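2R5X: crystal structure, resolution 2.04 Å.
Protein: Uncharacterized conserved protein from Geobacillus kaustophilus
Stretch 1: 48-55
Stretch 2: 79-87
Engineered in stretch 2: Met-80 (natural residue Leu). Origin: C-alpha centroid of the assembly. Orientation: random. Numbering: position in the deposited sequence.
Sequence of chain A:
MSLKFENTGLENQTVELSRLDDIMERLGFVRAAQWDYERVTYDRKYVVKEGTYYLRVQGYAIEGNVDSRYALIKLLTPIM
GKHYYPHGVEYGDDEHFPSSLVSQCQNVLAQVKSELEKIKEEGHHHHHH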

# COMPACT_ATOMS: atom_id res chain seq x y z
N VAL A 48 -5.48 -1.82 17.49
CA VAL A 48 -5.11 -1.27 18.78
C VAL A 48 -6.37 -1.19 19.63
O VAL A 48 -7.44 -1.56 19.16
N LYS A 49 -6.23 -0.71 20.86
CA LYS A 49 -7.36 -0.55 21.78
C LYS A 49 -8.52 0.24 21.19
O LYS A 49 -9.68 -0.17 21.29
N GLU A 50 -8.20 1.35 20.53
CA GLU A 50 -9.21 2.30 20.05
C GLU A 50 -9.79 1.90 18.71
O GLU A 50 -10.83 2.43 18.30
N GLY A 51 -9.14 0.97 18.01
CA GLY A 51 -9.66 0.47 16.75
C GLY A 51 -8.61 -0.09 15.81
O GLY A 51 -7.80 -0.92 16.21
N THR A 52 -8.64 0.37 14.57
CA THR A 52 -7.76 -0.15 13.53
C THR A 52 -7.12 0.99 12.76
O THR A 52 -7.80 1.88 12.26
N TYR A 53 -5.79 0.97 12.72
CA TYR A 53 -5.05 1.77 11.76
C TYR A 53 -4.71 0.87 10.60
O TYR A 53 -4.44 -0.32 10.79
N TYR A 54 -4.74 1.43 9.40
CA TYR A 54 -4.39 0.65 8.22
C TYR A 54 -3.46 1.41 7.28
O TYR A 54 -3.71 2.55 6.92
N LEU A 55 -2.35 0.76 6.92
CA LEU A 55 -1.41 1.32 5.96
C LEU A 55 -1.89 0.92 4.57
O LEU A 55 -1.92 -0.26 4.24
N ILE A 79 -1.04 5.99 2.14
CA ILE A 79 -1.73 6.68 3.23
C ILE A 79 -1.88 5.79 4.46
O ILE A 79 -1.72 4.57 4.37
N MET A 80 -2.13 6.42 5.61
CA MET A 80 -2.56 5.69 6.81
C MET A 80 -3.96 6.14 7.19
O MET A 80 -4.18 7.30 7.56
N GLY A 81 -4.91 5.21 7.10
CA GLY A 81 -6.28 5.46 7.54
C GLY A 81 -6.50 5.04 8.99
O GLY A 81 -5.72 4.27 9.55
N LYS A 82 -7.58 5.54 9.57
CA LYS A 82 -7.90 5.31 10.96
C LYS A 82 -9.39 4.99 11.11
O LYS A 82 -10.24 5.74 10.63
N HIS A 83 -9.69 3.88 11.78
CA HIS A 83 -11.07 3.50 12.09
C HIS A 83 -11.27 3.21 13.58
O HIS A 83 -10.68 2.28 14.13
N TYR A 84 -12.13 4.01 14.22
CA TYR A 84 -12.43 3.85 15.65
C TYR A 84 -13.44 2.74 15.93
O TYR A 84 -14.55 2.74 15.39
N TYR A 85 -13.04 1.80 16.79
CA TYR A 85 -13.92 0.75 17.33
C TYR A 85 -13.40 0.23 18.69
O TYR A 85 -12.23 -0.16 18.79
N PRO A 86 -14.25 0.19 19.73
CA PRO A 86 -15.66 0.58 19.79
C PRO A 86 -15.88 2.07 20.06
O PRO A 86 -15.81 2.51 21.21
N HIS A 87 -16.15 2.81 18.98
CA HIS A 87 -16.50 4.24 18.99
C HIS A 87 -15.50 5.14 19.72
O HIS A 87 -15.29 6.29 19.34

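Strands 51-55 and 79-84 run antiparallel, and most polar groups between them are satisfied by backbone. Thr-52 and His-83 form one hydrogen-bonded pair: Thr-52 N donates to His-83 O at 2.8 Å, and His-83 N donates to Thr-52 O at 2.8 Å. Tyr-54 and Gly-81 form the next. Tyr-54 N reaches Gly-81 O at 3.0 Å, and Gly-81 N reaches Tyr-54 O at 2.9 Å. Beyond the strands, Tyr-85 N donates to Glu-50 O at 2.7 Å. Glu-50 O also lies 3.0 Å from Tyr-85 O, but both are acceptors, so no bond forms.

Side chains alternate between the two faces of the sheet. Thr-52 (chi1 m), Tyr-54 (p) and His-83 (t) share one face. The Tyr-54 ring folds over Gly-81, whose CA sits 3.7 Å from the centroid of that ring, in a CH-pi contact over the face. A CB on Gly-81 would fall 2.2 Å from Tyr-54 CZ, so the bare glycine makes room for the ring.

Tyr-53, Leu-55, Met-80 and Lys-82 share the other face. Tyr-53 is m; the other three are t at chi1. Met-80 is engineered; its SD approaches Tyr-53 CD1 at 4.2 Å, oblique to the ring. Leu-55 CD1 packs 3.6 Å from Ile-79 O. Lys-82 is extended, with all four chi angles t. Its CE passes 3.1 Å from Tyr-53 OH, while NZ donates to Tyr-84 OH at 2.8 Å, within its own stretch. NZ is also hydrogen-bonded elsewhere in the structure.

Gly-51 has no side chain. A CB there would lie 2.0 Å from His-83 O, and the backbone angles alone call for glycine. The Glu-50 side chain ends leading away and makes no hydrogen bond across the stretches.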

# COMPACT_ATOMS: atom_id res chain seq x y z
CB VAL A 48 -4.47 0.14 18.66
CG1 VAL A 48 -3.06 0.07 18.07
CG2 VAL A 48 -5.36 1.05 17.83
CB LYS A 49 -6.89 0.04 23.13
CG LYS A 49 -7.79 1.12 23.73
CD LYS A 49 -7.92 1.03 25.22
CE LYS A 49 -9.14 1.81 25.68
NZ LYS A 49 -9.89 1.12 26.78
CB GLU A 50 -8.66 3.74 20.01
CG GLU A 50 -7.21 3.89 19.58
CD GLU A 50 -6.23 3.77 20.74
OE1 GLU A 50 -5.41 2.83 20.73
OE2 GLU A 50 -6.30 4.60 21.68
CB THR A 52 -8.52 -1.06 12.53
OG1 THR A 52 -9.06 -2.19 13.21
CG2 THR A 52 -7.62 -1.55 11.41
CB TYR A 53 -3.76 2.30 12.39
CG TYR A 53 -3.99 3.35 13.45
CD1 TYR A 53 -4.12 4.70 13.11
CD2 TYR A 53 -4.08 2.98 14.79
CE1 TYR A 53 -4.33 5.66 14.09
CE2 TYR A 53 -4.29 3.94 15.78
CZ TYR A 53 -4.42 5.27 15.43
OH TYR A 53 -4.63 6.21 16.41
CB TYR A 54 -5.63 0.10 7.50
CG TYR A 54 -6.67 1.13 7.11
CD1 TYR A 54 -6.66 1.72 5.84
CD2 TYR A 54 -7.69 1.50 8.00
CE1 TYR A 54 -7.62 2.66 5.48
CE2 TYR A 54 -8.65 2.44 7.65
CZ TYR A 54 -8.61 3.01 6.38
OH TYR A 54 -9.56 3.94 6.03
CB LEU A 55 0.00 0.78 6.23
CG LEU A 55 1.15 1.18 5.30
CD1 LEU A 55 1.28 2.70 5.16
CD2 LEU A 55 2.45 0.56 5.79
CB ILE A 79 -3.14 7.23 2.81
CG1 ILE A 79 -4.11 6.10 2.42
CG2 ILE A 79 -3.02 8.24 1.68
CD1 ILE A 79 -5.55 6.37 2.81
CB MET A 80 -1.61 5.89 7.99
CG MET A 80 -1.63 4.71 8.98
SD MET A 80 -0.84 4.96 10.58
CE MET A 80 0.65 5.81 10.21
CB LYS A 82 -7.55 6.55 11.77
CG LYS A 82 -7.79 6.43 13.26
CD LYS A 82 -7.63 7.79 13.92
CE LYS A 82 -7.21 7.63 15.37
NZ LYS A 82 -7.00 8.95 16.02
CB HIS A 83 -11.47 2.28 11.25
CG HIS A 83 -12.83 1.74 11.58
ND1 HIS A 83 -13.98 2.32 11.10
CD2 HIS A 83 -13.21 0.68 12.32
CE1 HIS A 83 -15.02 1.64 11.55
NE2 HIS A 83 -14.58 0.64 12.29
CB TYR A 84 -12.99 5.16 16.25
CG TYR A 84 -12.09 6.37 16.18
CD1 TYR A 84 -11.18 6.65 17.21
CD2 TYR A 84 -12.16 7.27 15.11
CE1 TYR A 84 -10.36 7.78 17.16
CE2 TYR A 84 -11.35 8.39 15.05
CZ TYR A 84 -10.46 8.64 16.07
OH TYR A 84 -9.66 9.76 16.00
CB TYR A 85 -14.09 -0.42 16.35
CG TYR A 85 -15.07 -1.47 16.86
CD1 TYR A 85 -16.45 -1.23 16.83
CD2 TYR A 85 -14.62 -2.68 17.38
CE1 TYR A 85 -17.35 -2.18 17.31
CE2 TYR A 85 -15.52 -3.64 17.85
CZ TYR A 85 -16.88 -3.38 17.81
OH TYR A 85 -17.76 -4.32 18.28
CB PRO A 86 -16.21 -0.28 20.94
CG PRO A 86 -15.02 -1.07 21.49
CD PRO A 86 -13.81 -0.36 21.02
CB HIS A 87 -17.92 4.45 19.53
CG HIS A 87 -18.64 5.60 18.91
ND1 HIS A 87 -18.70 6.85 19.50
CD2 HIS A 87 -19.32 5.71 17.74
CE1 HIS A 87 -19.40 7.67 18.73
NE2 HIS A 87 -19.78 7.00 17.65